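Local coordinates for CIR protein (Plasmodium chabaudi chabaudi, PDB 6ZYV), which is of unknown function but belongs to the Plasmodium interspersed repeat (PIR) family, variant proteins linked to malaria-infected red blood cells, and probably has a single transmembrane helix, at residues E53-K58 / N100-E105; V68-I73 / G89-W94; D145-N150 / K209-I214; N169-N174 / K224-G229. The protein carries 5 engineered substitutions. All coordinates share one frame; numbering follows the deposited sequence.

Contact 1 (E53-K58 / N100-E105); sequences ETNNDK and NQMPNE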
loop_
_atom_site.group_PDB
_atom_site.type_symbol
_atom_site.label_atom_id
_atom_site.label_comp_id
_atom_site.label_asym_id
_atom_site.label_seq_id
_atom_site.Cartn_x
_atom_site.Cartn_y
_atom_site.Cartn_z
ATOM N N GLU A 53 -12.112 -12.002 -15.928
ATOM C CA GLU A 53 -12.190 -11.610 -17.334
ATOM C C GLU A 53 -11.821 -10.139 -17.558
ATOM O O GLU A 53 -11.021 -9.830 -18.444
ATOM C CB GLU A 53 -13.595 -11.911 -17.883
ATOM C CG GLU A 53 -13.787 -11.531 -19.343
ATOM C CD GLU A 53 -15.202 -11.708 -19.870
ATOM O OE1 GLU A 53 -16.131 -11.901 -19.049
ATOM O OE2 GLU A 53 -15.382 -11.645 -21.108
ATOM N N THR A 54 -12.389 -9.240 -16.751
ATOM C CA THR A 54 -12.124 -7.817 -16.895
ATOM C C THR A 54 -10.965 -7.331 -16.005
ATOM O O THR A 54 -10.534 -8.037 -15.088
ATOM C CB THR A 54 -13.417 -7.004 -16.682
ATOM O OG1 THR A 54 -13.757 -6.989 -15.298
ATOM C CG2 THR A 54 -14.580 -7.524 -17.514
ATOM N N ASN A 55 -10.456 -6.125 -16.309
ATOM C CA ASN A 55 -9.410 -5.429 -15.569
ATOM C C ASN A 55 -9.894 -5.104 -14.155
ATOM O O ASN A 55 -9.116 -5.202 -13.209
ATOM C CB ASN A 55 -9.038 -4.130 -16.285
ATOM C CG ASN A 55 -8.286 -4.355 -17.562
ATOM O OD1 ASN A 55 -7.634 -5.394 -17.740
ATOM N ND2 ASN A 55 -8.363 -3.385 -18.476
ATOM N N ASN A 56 -11.177 -4.734 -14.011
ATOM C CA ASN A 56 -11.774 -4.432 -12.728
ATOM C C ASN A 56 -11.829 -5.679 -11.851
ATOM O O ASN A 56 -11.646 -5.566 -10.642
ATOM C CB ASN A 56 -13.169 -3.863 -12.903
ATOM C CG ASN A 56 -13.198 -2.465 -13.483
ATOM O OD1 ASN A 56 -12.197 -1.741 -13.504
ATOM N ND2 ASN A 56 -14.352 -2.060 -13.968
ATOM N N ASP A 57 -12.073 -6.861 -12.459
ATOM C CA ASP A 57 -12.109 -8.152 -11.767
ATOM C C ASP A 57 -10.722 -8.472 -11.221
ATOM O O ASP A 57 -10.604 -8.930 -10.097
ATOM C CB ASP A 57 -12.542 -9.289 -12.724
ATOM C CG ASP A 57 -14.026 -9.354 -13.041
ATOM O OD1 ASP A 57 -14.765 -8.431 -12.629
ATOM O OD2 ASP A 57 -14.451 -10.331 -13.722
ATOM N N LYS A 58 -9.673 -8.237 -12.013
ATOM C CA LYS A 58 -8.292 -8.503 -11.614
ATOM C C LYS A 58 -7.849 -7.579 -10.477
ATOM O O LYS A 58 -7.176 -8.035 -9.553
ATOM C CB LYS A 58 -7.349 -8.356 -12.823
ATOM C CG LYS A 58 -7.596 -9.380 -13.924
ATOM C CD LYS A 58 -6.767 -9.075 -15.177
ATOM C CE LYS A 58 -7.195 -9.926 -16.344
ATOM N NZ LYS A 58 -7.224 -9.156 -17.624
ATOM N N ASN A 100 -5.492 5.632 -10.213
ATOM C CA ASN A 100 -4.856 6.800 -10.812
ATOM C C ASN A 100 -4.132 6.399 -12.119
ATOM O O ASN A 100 -4.189 7.152 -13.092
ATOM C CB ASN A 100 -3.882 7.457 -9.828
ATOM C CG ASN A 100 -3.254 8.709 -10.385
ATOM O OD1 ASN A 100 -2.076 8.744 -10.731
ATOM N ND2 ASN A 100 -4.048 9.749 -10.521
ATOM N N GLN A 101 -3.524 5.199 -12.166
ATOM C CA GLN A 101 -2.846 4.711 -13.365
ATOM C C GLN A 101 -3.834 4.395 -14.485
ATOM O O GLN A 101 -3.595 4.766 -15.631
ATOM C CB GLN A 101 -2.014 3.445 -13.069
ATOM C CG GLN A 101 -0.883 3.649 -12.071
ATOM C CD GLN A 101 0.261 4.453 -12.632
ATOM O OE1 GLN A 101 0.288 5.688 -12.547
ATOM N NE2 GLN A 101 1.244 3.760 -13.213
ATOM N N MET A 102 -4.934 3.703 -14.156
ATOM C CA MET A 102 -5.970 3.317 -15.109
ATOM C C MET A 102 -6.539 4.536 -15.789
ATOM O O MET A 102 -6.787 5.542 -15.123
ATOM C CB MET A 102 -7.139 2.625 -14.380
ATOM C CG MET A 102 -6.779 1.339 -13.696
ATOM S SD MET A 102 -6.413 0.082 -14.916
ATOM C CE MET A 102 -8.064 -0.297 -15.511
ATOM N N PRO A 103 -6.694 4.498 -17.116
ATOM C CA PRO A 103 -7.379 5.615 -17.782
ATOM C C PRO A 103 -8.878 5.484 -17.464
ATOM O O PRO A 103 -9.379 4.363 -17.268
ATOM C CB PRO A 103 -7.085 5.370 -19.261
ATOM C CG PRO A 103 -6.953 3.888 -19.378
ATOM C CD PRO A 103 -6.463 3.366 -18.037
ATOM N N ASN A 104 -9.586 6.605 -17.327
ATOM C CA ASN A 104 -11.029 6.556 -17.023
ATOM C C ASN A 104 -11.377 6.048 -15.601
ATOM O O ASN A 104 -12.498 5.623 -15.332
ATOM C CB ASN A 104 -11.788 5.751 -18.080
ATOM C CG ASN A 104 -13.183 6.243 -18.291
ATOM O OD1 ASN A 104 -14.144 5.467 -18.364
ATOM N ND2 ASN A 104 -13.325 7.550 -18.382
ATOM N N GLU A 105 -10.413 6.099 -14.702
ATOM C CA GLU A 105 -10.583 5.793 -13.285
ATOM C C GLU A 105 -9.684 6.799 -12.550
ATOM O O GLU A 105 -8.867 7.474 -13.176
ATOM C CB GLU A 105 -10.170 4.339 -12.939
ATOM C CG GLU A 105 -11.054 3.223 -13.480
ATOM C CD GLU A 105 -12.496 3.067 -13.009
ATOM O OE1 GLU A 105 -12.869 3.654 -11.967
ATOM O OE2 GLU A 105 -13.252 2.330 -13.687
#

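Contact 2 (V68-I73 / G89-W94); sequences VMFEHI and GYAILW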
loop_
_atom_site.group_PDB
_atom_site.type_symbol
_atom_site.label_atom_id
_atom_site.label_comp_id
_atom_site.label_asym_id
_atom_site.label_seq_id
_atom_site.Cartn_x
_atom_site.Cartn_y
_atom_site.Cartn_z
ATOM N N VAL A 68 -5.855 -10.051 2.484
ATOM C CA VAL A 68 -5.698 -11.371 3.079
ATOM C C VAL A 68 -4.228 -11.572 3.535
ATOM O O VAL A 68 -3.981 -11.971 4.673
ATOM C CB VAL A 68 -6.192 -12.479 2.127
ATOM C CG1 VAL A 68 -5.727 -13.859 2.586
ATOM C CG2 VAL A 68 -7.717 -12.449 2.010
ATOM N N MET A 69 -3.268 -11.212 2.679
ATOM C CA MET A 69 -1.852 -11.325 3.011
ATOM C C MET A 69 -1.448 -10.422 4.154
ATOM O O MET A 69 -0.672 -10.845 4.986
ATOM C CB MET A 69 -0.975 -11.005 1.791
ATOM C CG MET A 69 -1.065 -12.034 0.712
ATOM S SD MET A 69 -0.553 -13.694 1.213
ATOM C CE MET A 69 1.191 -13.395 1.637
ATOM N N PHE A 70 -1.935 -9.175 4.193
ATOM C CA PHE A 70 -1.596 -8.242 5.260
ATOM C C PHE A 70 -2.108 -8.765 6.605
ATOM O O PHE A 70 -1.414 -8.637 7.609
ATOM C CB PHE A 70 -2.182 -6.832 5.006
ATOM C CG PHE A 70 -1.601 -6.042 3.853
ATOM C CD1 PHE A 70 -0.456 -6.472 3.200
ATOM C CD2 PHE A 70 -2.229 -4.890 3.395
ATOM C CE1 PHE A 70 0.052 -5.760 2.124
ATOM C CE2 PHE A 70 -1.694 -4.153 2.346
ATOM C CZ PHE A 70 -0.563 -4.587 1.714
ATOM N N GLU A 71 -3.324 -9.338 6.642
ATOM C CA GLU A 71 -3.871 -9.890 7.886
ATOM C C GLU A 71 -2.958 -11.043 8.421
ATOM O O GLU A 71 -2.847 -11.222 9.630
ATOM C CB GLU A 71 -5.308 -10.393 7.648
ATOM C CG GLU A 71 -5.993 -10.950 8.883
ATOM C CD GLU A 71 -7.308 -11.684 8.654
ATOM O OE1 GLU A 71 -7.505 -12.269 7.564
ATOM O OE2 GLU A 71 -8.139 -11.690 9.588
ATOM N N HIS A 72 -2.261 -11.772 7.533
ATOM C CA HIS A 72 -1.345 -12.843 7.954
ATOM C C HIS A 72 -0.170 -12.325 8.780
ATOM O O HIS A 72 0.465 -13.114 9.477
ATOM C CB HIS A 72 -0.763 -13.585 6.749
ATOM C CG HIS A 72 -1.765 -14.315 5.928
ATOM N ND1 HIS A 72 -2.849 -14.947 6.506
ATOM C CD2 HIS A 72 -1.780 -14.542 4.594
ATOM C CE1 HIS A 72 -3.490 -15.531 5.506
ATOM N NE2 HIS A 72 -2.890 -15.295 4.337
ATOM N N ILE A 73 0.158 -11.015 8.663
ATOM C CA ILE A 73 1.225 -10.395 9.436
ATOM C C ILE A 73 0.852 -10.381 10.929
ATOM O O ILE A 73 1.726 -10.543 11.783
ATOM C CB ILE A 73 1.582 -8.984 8.891
ATOM C CG1 ILE A 73 1.851 -9.022 7.364
ATOM C CG2 ILE A 73 2.809 -8.419 9.636
ATOM C CD1 ILE A 73 2.015 -7.602 6.706
ATOM N N GLY A 89 -5.322 1.018 5.256
ATOM C CA GLY A 89 -4.684 2.195 4.707
ATOM C C GLY A 89 -3.660 1.886 3.642
ATOM O O GLY A 89 -3.628 2.594 2.636
ATOM N N TYR A 90 -2.821 0.831 3.834
ATOM C CA TYR A 90 -1.822 0.437 2.826
ATOM C C TYR A 90 -2.487 -0.066 1.568
ATOM O O TYR A 90 -2.062 0.311 0.480
ATOM C CB TYR A 90 -0.888 -0.669 3.336
ATOM C CG TYR A 90 0.043 -0.251 4.437
ATOM C CD1 TYR A 90 0.779 0.916 4.340
ATOM C CD2 TYR A 90 0.263 -1.072 5.535
ATOM C CE1 TYR A 90 1.657 1.290 5.340
ATOM C CE2 TYR A 90 1.123 -0.704 6.545
ATOM C CZ TYR A 90 1.816 0.480 6.448
ATOM O OH TYR A 90 2.693 0.736 7.461
ATOM N N ALA A 91 -3.514 -0.913 1.707
ATOM C CA ALA A 91 -4.235 -1.516 0.593
ATOM C C ALA A 91 -5.002 -0.462 -0.190
ATOM O O ALA A 91 -4.991 -0.483 -1.414
ATOM C CB ALA A 91 -5.190 -2.594 1.111
ATOM N N ILE A 92 -5.639 0.486 0.510
ATOM C CA ILE A 92 -6.396 1.559 -0.136
ATOM C C ILE A 92 -5.471 2.602 -0.783
ATOM O O ILE A 92 -5.830 3.180 -1.806
ATOM C CB ILE A 92 -7.432 2.140 0.849
ATOM C CG1 ILE A 92 -8.530 1.067 1.091
ATOM C CG2 ILE A 92 -8.051 3.468 0.358
ATOM C CD1 ILE A 92 -9.431 1.330 2.247
ATOM N N LEU A 93 -4.248 2.755 -0.277
ATOM C CA LEU A 93 -3.235 3.611 -0.889
ATOM C C LEU A 93 -2.810 2.964 -2.211
ATOM O O LEU A 93 -2.720 3.651 -3.223
ATOM C CB LEU A 93 -2.012 3.776 0.047
ATOM C CG LEU A 93 -0.844 4.581 -0.523
ATOM C CD1 LEU A 93 -1.292 6.031 -0.845
ATOM C CD2 LEU A 93 0.382 4.545 0.442
ATOM N N TRP A 94 -2.595 1.627 -2.218
ATOM C CA TRP A 94 -2.234 0.900 -3.431
ATOM C C TRP A 94 -3.379 0.995 -4.437
ATOM O O TRP A 94 -3.139 1.237 -5.622
ATOM C CB TRP A 94 -1.917 -0.577 -3.114
ATOM C CG TRP A 94 -1.711 -1.425 -4.341
ATOM C CD1 TRP A 94 -0.582 -1.496 -5.114
ATOM C CD2 TRP A 94 -2.694 -2.272 -4.980
ATOM N NE1 TRP A 94 -0.787 -2.378 -6.151
ATOM C CE2 TRP A 94 -2.074 -2.872 -6.085
ATOM C CE3 TRP A 94 -4.024 -2.634 -4.682
ATOM C CZ2 TRP A 94 -2.753 -3.798 -6.913
ATOM C CZ3 TRP A 94 -4.695 -3.516 -5.517
ATOM C CH2 TRP A 94 -4.064 -4.084 -6.622
#

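Contact 3 (D145-N150 / K209-I214); sequences DLMNMN and KQILPI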
loop_
_atom_site.group_PDB
_atom_site.type_symbol
_atom_site.label_atom_id
_atom_site.label_comp_id
_atom_site.label_asym_id
_atom_site.label_seq_id
_atom_site.Cartn_x
_atom_site.Cartn_y
_atom_site.Cartn_z
ATOM N N ASP A 145 -11.898 8.510 2.133
ATOM C CA ASP A 145 -12.064 9.947 2.298
ATOM C C ASP A 145 -10.706 10.648 2.418
ATOM O O ASP A 145 -10.519 11.719 1.848
ATOM C CB ASP A 145 -12.955 10.249 3.500
ATOM C CG ASP A 145 -13.462 11.673 3.526
ATOM O OD1 ASP A 145 -13.868 12.181 2.449
ATOM O OD2 ASP A 145 -13.451 12.294 4.621
ATOM N N LEU A 146 -9.741 10.011 3.095
ATOM C CA LEU A 146 -8.393 10.514 3.215
ATOM C C LEU A 146 -7.711 10.555 1.853
ATOM O O LEU A 146 -7.008 11.515 1.588
ATOM C CB LEU A 146 -7.574 9.663 4.175
ATOM C CG LEU A 146 -7.766 9.992 5.636
ATOM C CD1 LEU A 146 -7.103 8.938 6.501
ATOM C CD2 LEU A 146 -7.299 11.449 5.959
ATOM N N MET A 147 -7.922 9.553 0.996
ATOM C CA MET A 147 -7.334 9.564 -0.347
ATOM C C MET A 147 -7.882 10.709 -1.173
ATOM O O MET A 147 -7.119 11.344 -1.898
ATOM C CB MET A 147 -7.494 8.209 -1.071
ATOM C CG MET A 147 -6.889 7.030 -0.304
ATOM S SD MET A 147 -5.092 7.010 -0.184
ATOM C CE MET A 147 -4.831 7.718 1.431
ATOM N N ASN A 148 -9.191 11.012 -1.024
ATOM C CA ASN A 148 -9.848 12.114 -1.709
ATOM C C ASN A 148 -9.415 13.459 -1.172
ATOM O O ASN A 148 -9.234 14.379 -1.950
ATOM C CB ASN A 148 -11.372 11.971 -1.641
ATOM C CG ASN A 148 -11.893 11.080 -2.731
ATOM O OD1 ASN A 148 -12.205 11.559 -3.832
ATOM N ND2 ASN A 148 -11.953 9.774 -2.466
ATOM N N MET A 149 -9.223 13.576 0.143
ATOM C CA MET A 149 -8.765 14.827 0.764
ATOM C C MET A 149 -7.340 15.199 0.324
ATOM O O MET A 149 -6.988 16.374 0.287
ATOM C CB MET A 149 -8.797 14.716 2.297
ATOM C CG MET A 149 -10.200 14.715 2.927
ATOM S SD MET A 149 -11.363 15.948 2.316
ATOM C CE MET A 149 -12.877 15.506 3.287
ATOM N N ASN A 150 -6.523 14.199 -0.006
ATOM C CA ASN A 150 -5.139 14.374 -0.422
ATOM C C ASN A 150 -4.957 14.017 -1.911
ATOM O O ASN A 150 -3.823 13.789 -2.305
ATOM C CB ASN A 150 -4.254 13.398 0.402
ATOM C CG ASN A 150 -4.109 13.739 1.875
ATOM O OD1 ASN A 150 -3.504 14.745 2.242
ATOM N ND2 ASN A 150 -4.634 12.898 2.745
ATOM N N LYS A 209 -1.590 14.615 8.070
ATOM C CA LYS A 209 -1.193 13.978 9.338
ATOM C C LYS A 209 -1.639 12.523 9.448
ATOM O O LYS A 209 -1.011 11.732 10.173
ATOM C CB LYS A 209 -1.699 14.775 10.576
ATOM C CG LYS A 209 -0.949 16.089 10.951
ATOM C CD LYS A 209 -1.978 17.176 11.477
ATOM C CE LYS A 209 -1.928 17.671 12.918
ATOM N NZ LYS A 209 -2.981 18.700 13.222
ATOM N N GLN A 210 -2.728 12.156 8.747
ATOM C CA GLN A 210 -3.231 10.793 8.779
ATOM C C GLN A 210 -2.578 9.879 7.755
ATOM O O GLN A 210 -2.683 8.662 7.908
ATOM C CB GLN A 210 -4.749 10.748 8.650
ATOM C CG GLN A 210 -5.483 11.281 9.859
ATOM C CD GLN A 210 -6.829 10.613 10.032
ATOM O OE1 GLN A 210 -7.874 11.259 9.948
ATOM N NE2 GLN A 210 -6.838 9.300 10.271
ATOM N N ILE A 211 -1.945 10.420 6.695
ATOM C CA ILE A 211 -1.216 9.541 5.743
ATOM C C ILE A 211 0.294 9.507 6.067
ATOM O O ILE A 211 0.942 8.502 5.834
ATOM C CB ILE A 211 -1.502 9.846 4.257
ATOM C CG1 ILE A 211 -0.999 11.245 3.868
ATOM C CG2 ILE A 211 -2.984 9.727 4.019
ATOM C CD1 ILE A 211 -1.062 11.537 2.380
ATOM N N LEU A 212 0.828 10.596 6.651
ATOM C CA LEU A 212 2.210 10.688 7.087
ATOM C C LEU A 212 2.719 9.451 7.904
ATOM O O LEU A 212 3.815 8.998 7.593
ATOM C CB LEU A 212 2.427 11.997 7.858
ATOM C CG LEU A 212 3.823 12.262 8.413
ATOM C CD1 LEU A 212 4.881 12.179 7.323
ATOM C CD2 LEU A 212 3.870 13.630 9.099
ATOM N N PRO A 213 1.972 8.848 8.874
ATOM C CA PRO A 213 2.508 7.669 9.598
ATOM C C PRO A 213 3.025 6.508 8.742
ATOM O O PRO A 213 3.889 5.779 9.199
ATOM C CB PRO A 213 1.341 7.228 10.481
ATOM C CG PRO A 213 0.613 8.503 10.742
ATOM C CD PRO A 213 0.662 9.239 9.423
ATOM N N ILE A 214 2.545 6.346 7.515
ATOM C CA ILE A 214 3.044 5.317 6.597
ATOM C C ILE A 214 4.577 5.512 6.375
ATOM O O ILE A 214 5.361 4.557 6.466
ATOM C CB ILE A 214 2.284 5.442 5.240
ATOM C CG1 ILE A 214 0.796 5.057 5.364
ATOM C CG2 ILE A 214 2.984 4.670 4.130
ATOM C CD1 ILE A 214 -0.074 5.592 4.205
#

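Contact 4 (N169-N174 / K224-G229); sequences NELDKN and KKCNNG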
loop_
_atom_site.group_PDB
_atom_site.type_symbol
_atom_site.label_atom_id
_atom_site.label_comp_id
_atom_site.label_asym_id
_atom_site.label_seq_id
_atom_site.Cartn_x
_atom_site.Cartn_y
_atom_site.Cartn_z
ATOM N N ASN A 169 13.454 -3.745 0.474
ATOM C CA ASN A 169 13.829 -4.853 -0.413
ATOM C C ASN A 169 15.339 -5.049 -0.370
ATOM O O ASN A 169 15.798 -6.182 -0.364
ATOM C CB ASN A 169 13.379 -4.582 -1.862
ATOM C CG ASN A 169 13.798 -5.653 -2.861
ATOM O OD1 ASN A 169 14.443 -5.368 -3.892
ATOM N ND2 ASN A 169 13.466 -6.921 -2.568
ATOM N N GLU A 170 16.110 -3.957 -0.344
ATOM C CA GLU A 170 17.558 -4.036 -0.252
ATOM C C GLU A 170 17.983 -4.668 1.067
ATOM O O GLU A 170 18.833 -5.553 1.081
ATOM C CB GLU A 170 18.190 -2.649 -0.419
ATOM C CG GLU A 170 18.208 -2.149 -1.846
ATOM C CD GLU A 170 18.868 -3.129 -2.792
ATOM O OE1 GLU A 170 20.060 -3.452 -2.571
ATOM O OE2 GLU A 170 18.176 -3.613 -3.719
ATOM N N LEU A 171 17.362 -4.252 2.162
ATOM C CA LEU A 171 17.642 -4.814 3.477
ATOM C C LEU A 171 17.295 -6.313 3.515
ATOM O O LEU A 171 17.994 -7.092 4.142
ATOM C CB LEU A 171 16.808 -4.053 4.511
ATOM C CG LEU A 171 16.867 -4.555 5.925
ATOM C CD1 LEU A 171 18.177 -4.173 6.566
ATOM C CD2 LEU A 171 15.705 -4.030 6.719
ATOM N N ASP A 172 16.223 -6.702 2.828
ATOM C CA ASP A 172 15.737 -8.070 2.752
ATOM C C ASP A 172 16.724 -8.986 2.034
ATOM O O ASP A 172 16.834 -10.156 2.397
ATOM C CB ASP A 172 14.375 -8.092 2.041
ATOM C CG ASP A 172 13.586 -9.376 2.205
ATOM O OD1 ASP A 172 13.966 -10.202 3.071
ATOM O OD2 ASP A 172 12.577 -9.554 1.473
ATOM N N LYS A 173 17.454 -8.465 1.037
ATOM C CA LYS A 173 18.417 -9.277 0.303
ATOM C C LYS A 173 19.835 -9.196 0.886
ATOM O O LYS A 173 20.513 -10.220 0.970
ATOM C CB LYS A 173 18.385 -8.962 -1.204
ATOM C CG LYS A 173 19.068 -7.671 -1.628
ATOM C CD LYS A 173 18.731 -7.322 -3.075
ATOM C CE LYS A 173 19.880 -6.641 -3.776
ATOM N NZ LYS A 173 19.476 -6.121 -5.106
ATOM N N ASN A 174 20.280 -8.011 1.322
ATOM C CA ASN A 174 21.618 -7.857 1.905
ATOM C C ASN A 174 21.702 -8.389 3.348
ATOM O O ASN A 174 22.797 -8.753 3.801
ATOM C CB ASN A 174 22.091 -6.404 1.824
ATOM C CG ASN A 174 22.488 -5.978 0.429
ATOM O OD1 ASN A 174 21.654 -5.544 -0.379
ATOM N ND2 ASN A 174 23.773 -6.090 0.114
ATOM N N LYS A 224 16.142 1.668 12.177
ATOM C CA LYS A 224 16.364 0.851 13.358
ATOM C C LYS A 224 16.872 -0.544 12.913
ATOM O O LYS A 224 17.740 -1.099 13.566
ATOM C CB LYS A 224 15.061 0.677 14.160
ATOM C CG LYS A 224 14.682 1.883 15.011
ATOM C CD LYS A 224 13.302 1.685 15.643
ATOM C CE LYS A 224 12.901 2.811 16.566
ATOM N NZ LYS A 224 11.641 2.493 17.305
ATOM N N LYS A 225 16.321 -1.107 11.807
ATOM C CA LYS A 225 16.723 -2.416 11.293
ATOM C C LYS A 225 18.120 -2.362 10.672
ATOM O O LYS A 225 18.906 -3.271 10.893
ATOM C CB LYS A 225 15.689 -3.011 10.306
ATOM C CG LYS A 225 14.346 -3.381 10.945
ATOM C CD LYS A 225 14.478 -4.467 12.031
ATOM C CE LYS A 225 13.186 -4.718 12.795
ATOM N NZ LYS A 225 13.254 -5.959 13.633
ATOM N N CYS A 226 18.461 -1.288 9.947
ATOM C CA CYS A 226 19.813 -1.137 9.395
ATOM C C CYS A 226 20.825 -1.056 10.509
ATOM O O CYS A 226 21.859 -1.710 10.427
ATOM C CB CYS A 226 19.909 0.073 8.478
ATOM S SG CYS A 226 19.091 -0.159 6.881
ATOM N N ASN A 227 20.484 -0.352 11.607
ATOM C CA ASN A 227 21.369 -0.262 12.758
ATOM C C ASN A 227 21.408 -1.523 13.630
ATOM O O ASN A 227 21.885 -1.475 14.765
ATOM C CB ASN A 227 21.074 0.985 13.587
ATOM C CG ASN A 227 21.963 2.134 13.206
ATOM O OD1 ASN A 227 22.991 1.975 12.532
ATOM N ND2 ASN A 227 21.603 3.330 13.617
ATOM N N ASN A 228 20.936 -2.653 13.103
ATOM C CA ASN A 228 21.061 -3.951 13.750
ATOM C C ASN A 228 22.277 -4.745 13.228
ATOM O O ASN A 228 22.744 -5.664 13.892
ATOM C CB ASN A 228 19.774 -4.770 13.665
ATOM C CG ASN A 228 18.716 -4.317 14.634
ATOM O OD1 ASN A 228 18.981 -3.564 15.569
ATOM N ND2 ASN A 228 17.482 -4.751 14.445
ATOM N N GLY A 229 22.793 -4.380 12.065
ATOM C CA GLY A 229 23.976 -5.015 11.501
ATOM C C GLY A 229 25.092 -4.038 11.173
ATOM O O GLY A 229 26.121 -4.442 10.632
#

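Contact 1 (E53-K58 / N100-E105)
Asn55 and Asn56, in the first turn of helix 55-71, face Met102 and Glu105, which lie just beyond the last turn of helix 81-101. Starting from the beginning of 53-58, Thr54 is the N-cap. Its OG1 takes a weak bond from Asp57 N at 3.3 Å, and its carbonyl receives Lys58 N, so both the side chain and the backbone of Thr54 take up N-H groups of the first turn. Asn55 comes next, with its CB directed at the other segment. There it meets the terminal methyl of Met102, CB to CE at 4.0 Å, so the touch is made by the aliphatic root of the asparagine and not by its amide. Met102 gets there by folding back on itself: chi2 (-69°) and chi3 (-74°) are both bent, which swings CE across to the helix start. Asn56 leans over with its amide end instead. Its OD1 stops 4.2 Å from Glu105 OE2, a loose approach of two oxygens with nothing binding them to each other. The carboxylate of Glu105 has its polar partner elsewhere, because OE1 is hydrogen-bonded to the hydroxyl of Thr109. Met102 to Glu105 form a type II turn, and that turn brings the glutamate round to the same side as the methionine. The contact is small and well away from the middle of the molecule. Ile24 packs on Asn55 and Ile27 on Met102, both from loops, while Phe113 and His117 of helix 110-118 lie against Asn56, so a third helix borders the open end of the pair 55-71 and 81-101.

Contact 2 (V68-I73 / G89-W94)
Phe70 reaches from helix 55-71 to Tyr90 and Ala91 on helix 81-101, and its ring makes the whole contact. CB leaves the backbone in the direction of the partner helix, and CG lies beside the backbone N (chi1 -68°), which carries the ring outward into the gap. Further along the ring, CD2 remains 4.4 Å from Tyr90 CB. The next atom, CE2, does the touching: it is 3.7 Å from Tyr90 CB and 4.0 Å from the methyl of Ala91, Ala91 CB. The same CE2 lies 3.8 Å from Ala91 N, which sits at the ring's edge, near its plane. Beyond it, at the tip of the ring, Phe70 CZ has already drawn back to 4.3 Å from Tyr90 CB. Tyr90 offers only the root of its side chain here; its own ring turns away toward Asn7 and Leu8. Ala91, having no more than a methyl, lets the phenylalanine come close to the backbone, and the same methyl also packs on Phe63 and Leu67, earlier in helix 55-71. All three residues are buried. This is the apolar seam of an antiparallel helical hairpin, here between two consecutive helices in the core of the all-helical PIR ectodomain.

Contact 3 (D145-N150 / K209-I214)
Two side-chain amides, those of Asn150 and Gln210, each present a face to an aliphatic group across this contact. Over one face of the Asn150 amide sits the end of Ile211, with Ile211 CD1 3.8 Å from Asn150 CG. Gln210 lays a face of its amide over the fork of Leu146: Leu146 CD1 is 3.8 Å from Gln210 NE2, and Leu146 CD2 is 4.0 Å from Gln210 OE1. The setting is helix packing in an all-alpha domain, where the C-terminal turn of helix 134-149 meets the junction between helices 206-211 and 213-226. The Leu146 and Gln210 side chains cross at about a right angle, and Gln210 CB also rests on Leu146 CD1 at 3.7 Å. Asn150, the first residue past its helix, is held by its amide nitrogen: ND2 donates to Leu146 O at 3.0 Å and also to Ser207 O, which ties it to the partner helix. Leu146 O in addition takes the backbone bond from Asn150 N, and the two donors arrive from opposite faces of its carbonyl plane. These bonds fix the rotation of the buried amide and so set the surface on which Ile211 lies. Ile154 and Phe157 of helix 154-174 pack against Ile211 as well. The other branch of the isoleucine is met by a methionine that starts out pointing away and bends back, bringing Met147 CE to 3.8 Å from Ile211 CG2.

Contact 4 (N169-N174 / K224-G229)
A disulfide-tied helix end is packed here: Leu171, near the C terminus of helix 154-174, fits against Lys225 and Cys226 in the last turn of helix 213-226. Both helices of this all-alpha domain run in the same direction and finish at the same end, and Cys226 is joined there to Cys181, the first residue of helix 181-198. The leucine does the work on its side. Its CG stands opposite the backbone N (chi1 175°), and the two methyls of the fork go to different partners. CD2 lands on the aliphatic root of Lys225, at 3.7 Å from Lys225 CB, while CD1 comes to 4.1 Å from Cys226 SG and so packs on the disulfide itself. The leucine and lysine side chains cross at roughly a right angle. Lys225 bends at chi2 (-62°), and its charged end leads off from the leucine, so only its CB joins the apolar patch. Phe234, from the segment that follows, also lies on Cys226, whose side chain is buried. The leucine is partly exposed, as suits a contact at the periphery. Asp172 faces elsewhere and makes a salt bridge with Lys13 of helix 8-20, joining the same helix end to the N-terminal helix. Within 169-174 one charged pair spans a helical turn: Lys173 NZ bonds to Glu170 OE2 at 3.1 Å in a salt bridge, coming in on the syn lone pair, the side of the other carboxylate oxygen.

Overall arrangement
From the N terminus, the first loop opens at 53-58 and is closed by contact 1 at 100-105. Contact 2 nests inside it, joining the same two helices, 55-71 and 81-101, nearer their connection. Once that hairpin is complete, contact 3 opens at 145-150, and contact 4 opens at 169-174 before contact 3 has closed at 209-214; contact 4 closes at 224-229, so the two cross. Both use helix 213-226. Contacts 2 and 3 touch: Ile92 and Leu93 pack on Met147, and Tyr90 and Leu93 on Ile214, joining the hairpin to helices 134-149 and 213-226. Contacts 1 and 4 lie on opposite sides of the centre, their own centres about 35 Å apart.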